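Side-chain contacts in chintase (Rhizomucor miehei, PDB 5YUQ), which hydrolyses the beta-1,4 links of chitin, its catalytic domain being a glycoside hydrolase family 18 TIM barrel with a tunnel-shaped active site: residues S44-V49 and K58-S63; V347-L352 and N363-I368; A28-T33 and S39-S44; D75-S80 and D84-N89. One frame throughout, in Å; residues are numbered along the deposited sequence. Where two conformers were deposited one is given.

Contact 1: S44-V49 and K58-S63; sequences SQLKSV and KSISLS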
loop_
_atom_site.group_PDB
_atom_site.type_symbol
_atom_site.label_atom_id
_atom_site.label_comp_id
_atom_site.label_asym_id
_atom_site.label_seq_id
_atom_site.Cartn_x
_atom_site.Cartn_y
_atom_site.Cartn_z
ATOM N N SER A 44 -19.315 -13.694 4.341
ATOM C CA SER A 44 -20.356 -13.438 3.355
ATOM C C SER A 44 -19.952 -12.343 2.383
ATOM O O SER A 44 -20.339 -12.370 1.219
ATOM C CB SER A 44 -21.664 -13.070 4.045
ATOM O OG SER A 44 -21.501 -11.931 4.878
ATOM N N GLN A 45 -19.182 -11.371 2.865
ATOM C CA GLN A 45 -18.713 -10.313 1.975
ATOM C C GLN A 45 -17.740 -10.860 0.941
ATOM O O GLN A 45 -17.855 -10.550 -0.241
ATOM C CB GLN A 45 -18.054 -9.182 2.769
ATOM C CG GLN A 45 -19.049 -8.361 3.558
ATOM C CD GLN A 45 -18.395 -7.261 4.365
ATOM O OE1 GLN A 45 -19.043 -6.615 5.181
ATOM N NE2 GLN A 45 -17.110 -7.035 4.137
ATOM N N LEU A 46 -16.772 -11.661 1.382
ATOM C CA LEU A 46 -15.810 -12.217 0.440
ATOM C C LEU A 46 -16.513 -13.085 -0.593
ATOM O O LEU A 46 -16.239 -12.974 -1.780
ATOM C CB LEU A 46 -14.713 -13.004 1.158
ATOM C CG LEU A 46 -13.596 -13.556 0.257
ATOM C CD1 LEU A 46 -13.015 -12.443 -0.603
ATOM C CD2 LEU A 46 -12.501 -14.206 1.091
ATOM N N LYS A 47 -17.437 -13.933 -0.153
ATOM C CA LYS A 47 -18.163 -14.774 -1.103
ATOM C C LYS A 47 -18.992 -13.948 -2.078
ATOM O O LYS A 47 -19.033 -14.250 -3.267
ATOM C CB LYS A 47 -19.032 -15.808 -0.377
ATOM C CG LYS A 47 -18.197 -16.778 0.439
ATOM C CD LYS A 47 -18.781 -18.165 0.528
ATOM C CE LYS A 47 -17.742 -19.128 1.102
ATOM N NZ LYS A 47 -18.349 -20.407 1.557
ATOM N N SER A 48 -19.642 -12.902 -1.578
ATOM C CA SER A 48 -20.405 -12.018 -2.446
ATOM C C SER A 48 -19.518 -11.363 -3.500
ATOM O O SER A 48 -19.851 -11.359 -4.680
ATOM C CB SER A 48 -21.133 -10.948 -1.631
ATOM O OG SER A 48 -21.494 -9.868 -2.470
ATOM N N VAL A 49 -18.376 -10.829 -3.074
ATOM C CA VAL A 49 -17.506 -10.109 -3.997
ATOM C C VAL A 49 -16.832 -11.040 -4.996
ATOM O O VAL A 49 -16.677 -10.683 -6.162
ATOM C CB VAL A 49 -16.455 -9.244 -3.245
ATOM C CG1 VAL A 49 -15.534 -8.534 -4.238
ATOM C CG2 VAL A 49 -17.169 -8.223 -2.377
ATOM N N LYS A 58 -13.751 -11.133 -13.835
ATOM C CA LYS A 58 -12.619 -10.474 -13.194
ATOM C C LYS A 58 -11.914 -11.369 -12.189
ATOM O O LYS A 58 -12.542 -12.208 -11.544
ATOM C CB LYS A 58 -13.101 -9.210 -12.493
ATOM C CG LYS A 58 -13.797 -8.237 -13.422
ATOM C CD LYS A 58 -12.829 -7.603 -14.415
ATOM C CE LYS A 58 -13.591 -6.767 -15.445
ATOM N NZ LYS A 58 -12.704 -5.866 -16.231
ATOM N N SER A 59 -10.603 -11.173 -12.058
ATOM C CA SER A 59 -9.793 -11.927 -11.112
ATOM C C SER A 59 -9.852 -11.306 -9.722
ATOM O O SER A 59 -9.885 -10.081 -9.579
ATOM C CB SER A 59 -8.334 -11.951 -11.571
ATOM O OG SER A 59 -8.173 -12.740 -12.731
ATOM N N ILE A 60 -9.863 -12.149 -8.694
ATOM C CA ILE A 60 -9.854 -11.651 -7.323
ATOM C C ILE A 60 -8.860 -12.419 -6.464
ATOM O O ILE A 60 -8.820 -13.648 -6.482
ATOM C CB ILE A 60 -11.279 -11.652 -6.688
ATOM C CG1 ILE A 60 -11.225 -11.231 -5.214
ATOM C CG2 ILE A 60 -11.941 -13.017 -6.830
ATOM C CD1 ILE A 60 -12.582 -10.764 -4.670
ATOM N N SER A 61 -8.036 -11.679 -5.732
ATOM C CA SER A 61 -7.103 -12.260 -4.785
ATOM C C SER A 61 -7.478 -11.840 -3.381
ATOM O O SER A 61 -8.037 -10.770 -3.180
ATOM C CB SER A 61 -5.682 -11.766 -5.049
ATOM O OG SER A 61 -5.209 -12.217 -6.305
ATOM N N LEU A 62 -7.151 -12.681 -2.410
ATOM C CA LEU A 62 -7.254 -12.305 -1.010
ATOM C C LEU A 62 -5.900 -11.801 -0.541
ATOM O O LEU A 62 -4.873 -12.444 -0.796
ATOM C CB LEU A 62 -7.667 -13.511 -0.171
ATOM C CG LEU A 62 -7.772 -13.311 1.339
ATOM C CD1 LEU A 62 -8.850 -12.294 1.669
ATOM C CD2 LEU A 62 -8.047 -14.649 2.006
ATOM N N SER A 63 -5.903 -10.644 0.115
ATOM C CA SER A 63 -4.694 -10.109 0.722
ATOM C C SER A 63 -4.590 -10.598 2.153
ATOM O O SER A 63 -5.532 -10.459 2.940
ATOM C CB SER A 63 -4.679 -8.583 0.679
ATOM O OG SER A 63 -3.407 -8.089 1.086
#
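L46 and V49, one turn apart on helix 43-55, pack against I60 and L62 of strand 59-65. This is the helix-on-strand layer of the family's TIM barrel: the helix follows strand 24-32 and the chain returns in strand 59-65, parallel to it, a beta-alpha-beta crossover. The segment axes approach to 10.6 Å and run nearly antiparallel, at 158°.

The contact between the segments is wholly apolar, methyl against methyl. I60 sends its CD1 methyl out from the strand on an extended chain, with CG1 anti to the backbone N (chi1 175°), and reaches V49 CG1, 3.7 Å away. The two side chains meet at about a right angle, and the same I60 CD1 lies 4.4 Å from L46 CD1, so one methyl serves both helix residues. Beta-branched isoleucine suits an extended strand, while leucine's two delta methyls let L46 touch I60 with CD1 and L62 with CD2. Y97, F41 and Y27 also touch L46.

Polar groups are kept off this interface, and no hydrogen bond crosses it. On the helix, K47 turns aside to form a salt bridge with E96 and a cation-pi contact with Y97. On the strand, alternation sends S61 and S63 to the other face, where S61 OG bonds H24 and S63 OG bonds N103. I60 N is bonded by the carboxylate of D100, just before the neighbouring strand 101-105.

Farther along, the L62 side chain crosses that of L46 almost perpendicularly, and L62 CD1 comes to 4.2 Å from L46 CD2.

Contact 2: V347-L352 and N363-I368; sequences VMLWSL and NALQDI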
loop_
_atom_site.group_PDB
_atom_site.type_symbol
_atom_site.label_atom_id
_atom_site.label_comp_id
_atom_site.label_asym_id
_atom_site.label_seq_id
_atom_site.Cartn_x
_atom_site.Cartn_y
_atom_site.Cartn_z
ATOM N N VAL A 347 -0.213 -1.007 -12.196
ATOM C CA VAL A 347 -0.363 -0.180 -11.036
ATOM C C VAL A 347 -1.433 -0.788 -10.167
ATOM O O VAL A 347 -2.255 -1.551 -10.614
ATOM C CB VAL A 347 -0.845 1.254 -11.405
ATOM C CG1 VAL A 347 0.183 1.971 -12.219
ATOM C CG2 VAL A 347 -2.240 1.197 -12.030
ATOM N N MET A 348 -1.372 -0.441 -8.881
ATOM C CA MET A 348 -2.451 -0.836 -7.992
ATOM C C MET A 348 -2.832 0.371 -7.169
ATOM O O MET A 348 -2.070 1.327 -7.090
ATOM C CB MET A 348 -2.087 -2.048 -7.115
ATOM C CG MET A 348 -0.914 -1.863 -6.145
ATOM S SD MET A 348 -1.403 -1.004 -4.624
ATOM C CE MET A 348 -0.028 -1.452 -3.564
ATOM N N LEU A 349 -4.000 0.317 -6.546
ATOM C CA LEU A 349 -4.490 1.463 -5.799
ATOM C C LEU A 349 -4.970 1.059 -4.415
ATOM O O LEU A 349 -5.557 -0.011 -4.240
ATOM C CB LEU A 349 -5.609 2.169 -6.571
ATOM C CG LEU A 349 -6.907 1.382 -6.767
ATOM C CD1 LEU A 349 -7.936 1.798 -5.720
ATOM C CD2 LEU A 349 -7.468 1.570 -8.166
ATOM N N TRP A 350 -4.705 1.926 -3.443
ATOM C CA TRP A 350 -5.257 1.795 -2.100
ATOM C C TRP A 350 -6.042 3.056 -1.753
ATOM O O TRP A 350 -5.446 4.125 -1.633
ATOM C CB TRP A 350 -4.145 1.620 -1.046
ATOM C CG TRP A 350 -4.750 1.478 0.315
ATOM C CD1 TRP A 350 -5.196 2.485 1.134
ATOM C CD2 TRP A 350 -5.044 0.257 0.984
ATOM N NE1 TRP A 350 -5.736 1.954 2.280
ATOM C CE2 TRP A 350 -5.650 0.585 2.212
ATOM C CE3 TRP A 350 -4.836 -1.091 0.673
ATOM C CZ2 TRP A 350 -6.059 -0.388 3.122
ATOM C CZ3 TRP A 350 -5.241 -2.052 1.573
ATOM C CH2 TRP A 350 -5.846 -1.700 2.781
ATOM N N SER A 351 -7.362 2.969 -1.585
ATOM C CA SER A 351 -8.181 1.799 -1.876
ATOM C C SER A 351 -9.468 2.298 -2.547
ATOM O O SER A 351 -9.779 3.496 -2.516
ATOM C CB SER A 351 -8.487 1.011 -0.598
ATOM O OG SER A 351 -9.054 1.865 0.386
ATOM N N LEU A 352 -10.211 1.377 -3.151
ATOM C CA LEU A 352 -11.233 1.726 -4.133
ATOM C C LEU A 352 -12.374 2.586 -3.604
ATOM O O LEU A 352 -12.899 3.436 -4.327
ATOM C CB LEU A 352 -11.777 0.444 -4.777
ATOM C CG LEU A 352 -12.683 0.640 -5.987
ATOM C CD1 LEU A 352 -11.978 1.464 -7.049
ATOM C CD2 LEU A 352 -13.098 -0.711 -6.551
ATOM N N ASN A 363 -10.434 6.712 -13.050
ATOM C CA ASN A 363 -10.325 7.124 -14.444
ATOM C C ASN A 363 -8.914 7.577 -14.783
ATOM O O ASN A 363 -8.428 7.333 -15.878
ATOM C CB ASN A 363 -11.320 8.244 -14.756
ATOM C CG ASN A 363 -12.740 7.740 -14.833
ATOM O OD1 ASN A 363 -12.972 6.535 -14.921
ATOM N ND2 ASN A 363 -13.697 8.654 -14.826
ATOM N N ALA A 364 -8.256 8.236 -13.834
ATOM C CA ALA A 364 -6.890 8.717 -14.033
ATOM C C ALA A 364 -5.882 7.591 -14.223
ATOM O O ALA A 364 -4.756 7.819 -14.661
ATOM C CB ALA A 364 -6.470 9.598 -12.855
ATOM N N LEU A 365 -6.277 6.371 -13.880
ATOM C CA LEU A 365 -5.365 5.244 -13.989
ATOM C C LEU A 365 -5.542 4.460 -15.282
ATOM O O LEU A 365 -4.744 3.576 -15.560
ATOM C CB LEU A 365 -5.528 4.297 -12.795
ATOM C CG LEU A 365 -5.229 4.889 -11.418
ATOM C CD1 LEU A 365 -5.389 3.828 -10.324
ATOM C CD2 LEU A 365 -3.831 5.481 -11.399
ATOM N N GLN A 366 -6.562 4.781 -16.074
ATOM C CA GLN A 366 -6.922 3.894 -17.184
ATOM C C GLN A 366 -5.853 3.679 -18.243
ATOM O O GLN A 366 -5.843 2.639 -18.887
ATOM C CB GLN A 366 -8.253 4.317 -17.819
ATOM C CG GLN A 366 -9.406 4.219 -16.842
ATOM C CD GLN A 366 -9.574 2.811 -16.300
ATOM O OE1 GLN A 366 -9.807 1.866 -17.058
ATOM N NE2 GLN A 366 -9.454 2.662 -14.985
ATOM N N ASP A 367 -4.936 4.624 -18.418
ATOM C CA ASP A 367 -3.914 4.453 -19.447
ATOM C C ASP A 367 -2.995 3.258 -19.197
ATOM O O ASP A 367 -2.291 2.829 -20.101
ATOM C CB ASP A 367 -3.084 5.726 -19.646
ATOM C CG ASP A 367 -3.856 6.822 -20.348
ATOM O OD1 ASP A 367 -4.917 6.526 -20.936
ATOM O OD2 ASP A 367 -3.396 7.984 -20.317
ATOM N N ILE A 368 -2.991 2.726 -17.979
ATOM C CA ILE A 368 -2.165 1.562 -17.681
ATOM C C ILE A 368 -2.731 0.310 -18.340
ATOM O O ILE A 368 -1.991 -0.643 -18.585
ATOM C CB ILE A 368 -2.006 1.331 -16.152
ATOM C CG1 ILE A 368 -0.796 0.439 -15.854
ATOM C CG2 ILE A 368 -3.250 0.692 -15.573
ATOM C CD1 ILE A 368 0.540 1.090 -16.157
#
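V347 and I368 lie alongside each other with their side chains running in opposite directions, so that each branch of the valine has its own partner. V347 CG2 meets I368 CG2 at 3.7 Å, and V347 CG1 lies 4.1 Å from I368 CD1. In I368 the chi1 of -161° sets CG1 anti to the backbone N, which lays the longer branch beside the valine while CG2 faces V347 CG2.

The second pair crosses at a slant. L349 holds CG between its backbone N and carbonyl carbon (chi1 66°), and with chi2 near 98° this is an unusual leucine shape; it brings L349 CD2 to 3.8 Å from L365 CD1. That same L365 methyl is 4.4 Å from V347 CG2, so it sits where the two pairs join. A type I turn from N363 to Q366 presents L365, and V336, L4 and F234 pack round it. Aliphatic residues suit every place here, since all four are buried.

The strand is a wall stave of the TIM barrel, its V347 and L349 facing outward to the C-terminal turn. It ends in a cis peptide between W350 and S351, as in other family 18 chitinases, where a tryptophan followed by a cis peptide commonly floors the substrate site; W350 is probably its counterpart.

Contact 3: A28-T33 and S39-S44; sequences AFAEPT and SGFTDS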
loop_
_atom_site.group_PDB
_atom_site.type_symbol
_atom_site.label_atom_id
_atom_site.label_comp_id
_atom_site.label_asym_id
_atom_site.label_seq_id
_atom_site.Cartn_x
_atom_site.Cartn_y
_atom_site.Cartn_z
ATOM N N ALA A 28 -8.828 -7.034 1.099
ATOM C CA ALA A 28 -8.019 -6.856 2.307
ATOM C C ALA A 28 -8.905 -6.803 3.554
ATOM O O ALA A 28 -9.928 -6.132 3.520
ATOM C CB ALA A 28 -7.239 -5.556 2.185
ATOM N N PHE A 29 -8.548 -7.477 4.654
ATOM C CA PHE A 29 -7.407 -8.378 4.792
ATOM C C PHE A 29 -7.857 -9.644 5.515
ATOM O O PHE A 29 -8.748 -9.597 6.369
ATOM C CB PHE A 29 -6.334 -7.757 5.705
ATOM C CG PHE A 29 -5.537 -6.649 5.069
ATOM C CD1 PHE A 29 -4.617 -6.930 4.063
ATOM C CD2 PHE A 29 -5.676 -5.339 5.505
ATOM C CE1 PHE A 29 -3.881 -5.909 3.482
ATOM C CE2 PHE A 29 -4.946 -4.316 4.931
ATOM C CZ PHE A 29 -4.048 -4.601 3.912
ATOM N N ALA A 30 -7.219 -10.767 5.208
ATOM C CA ALA A 30 -7.273 -11.926 6.088
ATOM C C ALA A 30 -6.036 -11.815 6.967
ATOM O O ALA A 30 -4.940 -11.591 6.459
ATOM C CB ALA A 30 -7.249 -13.208 5.287
ATOM N N GLU A 31 -6.207 -11.948 8.279
ATOM C CA GLU A 31 -5.095 -11.773 9.213
ATOM C C GLU A 31 -4.709 -13.105 9.841
ATOM O O GLU A 31 -5.521 -13.741 10.509
ATOM C CB GLU A 31 -5.483 -10.770 10.307
ATOM C CG GLU A 31 -5.806 -9.373 9.788
ATOM C CD GLU A 31 -5.978 -8.354 10.907
ATOM O OE1 GLU A 31 -6.356 -8.745 12.031
ATOM O OE2 GLU A 31 -5.717 -7.161 10.664
ATOM N N PRO A 32 -3.458 -13.536 9.634
ATOM C CA PRO A 32 -3.040 -14.797 10.246
ATOM C C PRO A 32 -3.047 -14.705 11.765
ATOM O O PRO A 32 -2.533 -13.737 12.329
ATOM C CB PRO A 32 -1.605 -14.988 9.729
ATOM C CG PRO A 32 -1.535 -14.154 8.479
ATOM C CD PRO A 32 -2.416 -12.963 8.766
ATOM N N THR A 33 -3.638 -15.702 12.417
ATOM C CA THR A 33 -3.639 -15.763 13.872
ATOM C C THR A 33 -2.403 -16.492 14.375
ATOM O O THR A 33 -1.608 -17.016 13.586
ATOM C CB THR A 33 -4.885 -16.496 14.408
ATOM O OG1 THR A 33 -4.827 -17.878 14.036
ATOM C CG2 THR A 33 -6.149 -15.875 13.852
ATOM N N SER A 39 -8.184 -15.017 9.936
ATOM C CA SER A 39 -9.306 -14.357 10.600
ATOM C C SER A 39 -9.429 -12.902 10.160
ATOM O O SER A 39 -8.695 -12.446 9.282
ATOM C CB SER A 39 -9.120 -14.407 12.119
ATOM O OG SER A 39 -8.085 -13.526 12.532
ATOM N N GLY A 40 -10.365 -12.179 10.768
ATOM C CA GLY A 40 -10.479 -10.750 10.550
ATOM C C GLY A 40 -11.180 -10.279 9.290
ATOM O O GLY A 40 -11.136 -9.087 8.976
ATOM N N PHE A 41 -11.816 -11.196 8.562
ATOM C CA PHE A 41 -12.610 -10.799 7.408
ATOM C C PHE A 41 -14.001 -11.406 7.478
ATOM O O PHE A 41 -14.256 -12.312 8.276
ATOM C CB PHE A 41 -11.917 -11.165 6.094
ATOM C CG PHE A 41 -11.827 -12.636 5.840
ATOM C CD1 PHE A 41 -10.808 -13.394 6.404
ATOM C CD2 PHE A 41 -12.758 -13.264 5.025
ATOM C CE1 PHE A 41 -10.727 -14.757 6.159
ATOM C CE2 PHE A 41 -12.681 -14.620 4.777
ATOM C CZ PHE A 41 -11.667 -15.370 5.340
ATOM N N THR A 42 -14.889 -10.902 6.635
ATOM C CA THR A 42 -16.294 -11.271 6.683
ATOM C C THR A 42 -16.588 -12.278 5.588
ATOM O O THR A 42 -16.533 -11.949 4.401
ATOM C CB THR A 42 -17.164 -10.019 6.521
ATOM O OG1 THR A 42 -16.762 -9.039 7.491
ATOM C CG2 THR A 42 -18.646 -10.343 6.722
ATOM N N ASP A 43 -16.892 -13.505 6.005
ATOM C CA ASP A 43 -17.194 -14.610 5.099
ATOM C C ASP A 43 -18.159 -14.245 3.978
ATOM O O ASP A 43 -17.860 -14.450 2.804
ATOM C CB ASP A 43 -17.762 -15.791 5.893
ATOM C CG ASP A 43 -18.222 -16.926 4.996
ATOM O OD1 ASP A 43 -17.360 -17.564 4.355
ATOM O OD2 ASP A 43 -19.443 -17.177 4.912
ATOM N N SER A 44 -19.315 -13.694 4.341
ATOM C CA SER A 44 -20.356 -13.438 3.355
ATOM C C SER A 44 -19.952 -12.343 2.383
ATOM O O SER A 44 -20.339 -12.370 1.219
ATOM C CB SER A 44 -21.664 -13.070 4.045
ATOM O OG SER A 44 -21.501 -11.931 4.878
HETATM O O HOH W 1 -9.867 -7.077 7.310
HETATM O O HOH W 2 -7.950 -10.677 13.033
#
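E31 and S39 form an antiparallel hydrogen-bonded pair that joins strand 24-32 to the short strand 38-39 in a beta hairpin. The bond from E31 N to S39 O, 2.7 Å, is almost straight, 176° at the hydrogen. The return bond, S39 N to E31 O, is 3.0 Å, with the donor lying above the carbonyl plane.

Two waters add to the polar contact. One molecule accepts from F29 N and lies 2.9 Å from G40 O, to which it may donate, linking the strand to the segment where the pairing has ended. Another donates to E31 OE1 at 2.7 Å and lies near S39 OG, a link that remains doubtful because S39 has two conformers. The glutamate's other oxygen, E31 OE2, bonds T68 OG1. G40 takes a positive phi of 80°, a conformation glycine adopts readily, and so turns the chain off the strand.

Packing lies farther on. F41 has CG between its own backbone N and carbonyl carbon (chi1 68°), which carries the ring back over the strand until F41 CD1 is 3.7 Å from A30 CB. Alanine's small side chain lets the ring come close, and it does so obliquely. Nearby F29 O lies 3.5 Å from F41 CB.

Two backbone bonds thus fix the register of the hairpin, a water serves F29 N where the pairing stops, and the phenylalanine packs on A30 on the helix-facing side of the strand, just before helix 43-55 begins.

Contact 4: D75-S80 and D84-N89; sequences DLLKSS and DNFVSN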
loop_
_atom_site.group_PDB
_atom_site.type_symbol
_atom_site.label_atom_id
_atom_site.label_comp_id
_atom_site.label_asym_id
_atom_site.label_seq_id
_atom_site.Cartn_x
_atom_site.Cartn_y
_atom_site.Cartn_z
ATOM N N ASP A 75 6.792 -15.765 13.417
ATOM C CA ASP A 75 6.626 -16.966 14.235
ATOM C C ASP A 75 6.072 -18.131 13.428
ATOM O O ASP A 75 6.543 -19.260 13.550
ATOM C CB ASP A 75 5.694 -16.687 15.418
ATOM C CG ASP A 75 6.321 -15.796 16.467
ATOM O OD1 ASP A 75 7.562 -15.634 16.465
ATOM O OD2 ASP A 75 5.565 -15.256 17.305
ATOM N N LEU A 76 5.062 -17.858 12.609
ATOM C CA LEU A 76 4.428 -18.908 11.826
ATOM C C LEU A 76 5.416 -19.589 10.892
ATOM O O LEU A 76 5.418 -20.810 10.780
ATOM C CB LEU A 76 3.247 -18.351 11.026
ATOM C CG LEU A 76 2.008 -17.971 11.843
ATOM C CD1 LEU A 76 0.956 -17.299 10.954
ATOM C CD2 LEU A 76 1.417 -19.202 12.509
ATOM N N LEU A 77 6.269 -18.805 10.239
ATOM C CA LEU A 77 7.127 -19.364 9.192
ATOM C C LEU A 77 8.449 -19.953 9.686
ATOM O O LEU A 77 9.082 -20.711 8.959
ATOM C CB LEU A 77 7.406 -18.330 8.098
ATOM C CG LEU A 77 6.164 -17.728 7.437
ATOM C CD1 LEU A 77 6.570 -16.808 6.294
ATOM C CD2 LEU A 77 5.252 -18.832 6.943
ATOM N N LYS A 78 8.845 -19.620 10.914
ATOM C CA LYS A 78 10.147 -20.057 11.441
ATOM C C LYS A 78 10.074 -21.420 12.123
ATOM O O LYS A 78 11.101 -22.003 12.466
ATOM C CB LYS A 78 10.739 -19.006 12.392
ATOM C CG LYS A 78 10.160 -19.009 13.807
ATOM C CD LYS A 78 10.814 -17.926 14.653
ATOM C CE LYS A 78 10.321 -17.966 16.088
ATOM N NZ LYS A 78 10.976 -16.906 16.907
ATOM N N SER A 79 8.859 -21.924 12.315
ATOM C CA SER A 79 8.658 -23.270 12.841
ATOM C C SER A 79 8.072 -24.132 11.740
ATOM O O SER A 79 7.116 -23.730 11.087
ATOM C CB SER A 79 7.713 -23.228 14.039
ATOM O OG SER A 79 7.166 -24.507 14.289
ATOM N N SER A 80 8.647 -25.316 11.543
ATOM C CA SER A 80 8.229 -26.207 10.464
ATOM C C SER A 80 6.755 -26.600 10.562
ATOM O O SER A 80 6.038 -26.602 9.562
ATOM C CB SER A 80 9.105 -27.461 10.453
ATOM O OG SER A 80 8.892 -28.217 9.279
ATOM N N ASP A 84 3.765 -25.464 7.956
ATOM C CA ASP A 84 2.958 -26.407 7.190
ATOM C C ASP A 84 1.473 -26.182 7.442
ATOM O O ASP A 84 0.667 -26.259 6.523
ATOM C CB ASP A 84 3.335 -27.855 7.529
ATOM C CG ASP A 84 4.690 -28.252 6.990
ATOM O OD1 ASP A 84 5.233 -27.538 6.119
ATOM O OD2 ASP A 84 5.213 -29.295 7.431
ATOM N N ASN A 85 1.119 -25.900 8.689
ATOM C CA ASN A 85 -0.279 -25.684 9.031
ATOM C C ASN A 85 -0.815 -24.400 8.398
ATOM O O ASN A 85 -1.932 -24.368 7.883
ATOM C CB ASN A 85 -0.462 -25.664 10.549
ATOM C CG ASN A 85 -1.912 -25.484 10.953
ATOM O OD1 ASN A 85 -2.743 -26.367 10.727
ATOM N ND2 ASN A 85 -2.227 -24.338 11.539
ATOM N N PHE A 86 -0.000 -23.352 8.419
ATOM C CA PHE A 86 -0.362 -22.080 7.805
ATOM C C PHE A 86 -0.548 -22.252 6.289
ATOM O O PHE A 86 -1.535 -21.782 5.720
ATOM C CB PHE A 86 0.708 -21.039 8.145
ATOM C CG PHE A 86 0.390 -19.651 7.685
ATOM C CD1 PHE A 86 -0.872 -19.093 7.883
ATOM C CD2 PHE A 86 1.369 -18.886 7.075
ATOM C CE1 PHE A 86 -1.147 -17.790 7.465
ATOM C CE2 PHE A 86 1.109 -17.596 6.654
ATOM C CZ PHE A 86 -0.154 -17.042 6.844
ATOM N N VAL A 87 0.385 -22.946 5.641
ATOM C CA VAL A 87 0.263 -23.246 4.217
ATOM C C VAL A 87 -1.036 -23.991 3.919
ATOM O O VAL A 87 -1.757 -23.646 2.984
ATOM C CB VAL A 87 1.470 -24.062 3.691
ATOM C CG1 VAL A 87 1.180 -24.611 2.304
ATOM C CG2 VAL A 87 2.713 -23.204 3.650
ATOM N N SER A 88 -1.333 -25.002 4.726
ATOM C CA SER A 88 -2.537 -25.802 4.548
ATOM C C SER A 88 -3.774 -24.918 4.665
ATOM O O SER A 88 -4.719 -25.035 3.878
ATOM C CB SER A 88 -2.575 -26.926 5.594
ATOM O OG SER A 88 -3.711 -27.758 5.410
ATOM N N ASN A 89 -3.761 -24.015 5.635
ATOM C CA ASN A 89 -4.898 -23.129 5.835
ATOM C C ASN A 89 -5.063 -22.133 4.696
ATOM O O ASN A 89 -6.185 -21.790 4.323
ATOM C CB ASN A 89 -4.783 -22.400 7.171
ATOM C CG ASN A 89 -5.062 -23.302 8.353
ATOM O OD1 ASN A 89 -5.594 -24.406 8.197
ATOM N ND2 ASN A 89 -4.721 -22.831 9.548
HETATM O O HOH W 3 7.952 -27.114 6.602
#
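L76 and F86 face each other across two consecutive helices that meet at a sharp bend at S79, the N-cap position, where short helix 73-78 gives way to helix 80-97, with a backbone bond from D84 N to S80 O of 3.0 Å in the new helix's first turn. Helix 80-97 is one of the outer helices of the TIM barrel, and helix 73-78 belongs to the connection leading to it from strand 59-65.

The F86 ring is the hub. Its CG stands anti to the backbone N (chi1 -174°), which throws the ring back toward the short helix. L76 CD1 sits over one face in a CH-pi contact, 3.9 Å from the ring centroid and only 7° off the normal. A leucine methyl suits this place, since its C-H groups can point into the pi cloud. L76 and F86 also both touch P32, so the pair is buried against strand 24-32, while L77 reaches N127 and L131 of helix 124-139.

The exposed end of the contact is polar. D84 OD1 accepts a water at 2.8 Å; a further link from that water to S80 OG is doubtful, as S80 has two conformers. An acidic residue near the start of a helix would probably be favoured by the helix dipole. S82 OG lies within bonding reach of both L76 O and S79 O, which would have to share its one proton.

At the edge of the phenylalanine, near the ring plane, L77 CD2 approaches F86 CD2 to 3.9 Å.

Along the chain the contacts come in the order 3, 1, 4, 2. Contacts 3 and 1, with centres 11 Å apart, share S44 and helix 43-55, and their strands 24-32 and 59-65 are neighbours in the barrel wall, where S63 O probably accepts from A30 N at 2.8 Å. Contact 4, its centre 17 Å from that of contact 3, joins on through P32, whose CG lies 3.6 Å from F86 CZ. Contact 2 lies 34 Å from contact 4 between centres, across the chain's centre. Strand 4-9, paired with both 24-32 and 346-350, closes the barrel between contacts 3 and 2, and W350 and F29 meet by side chains alone.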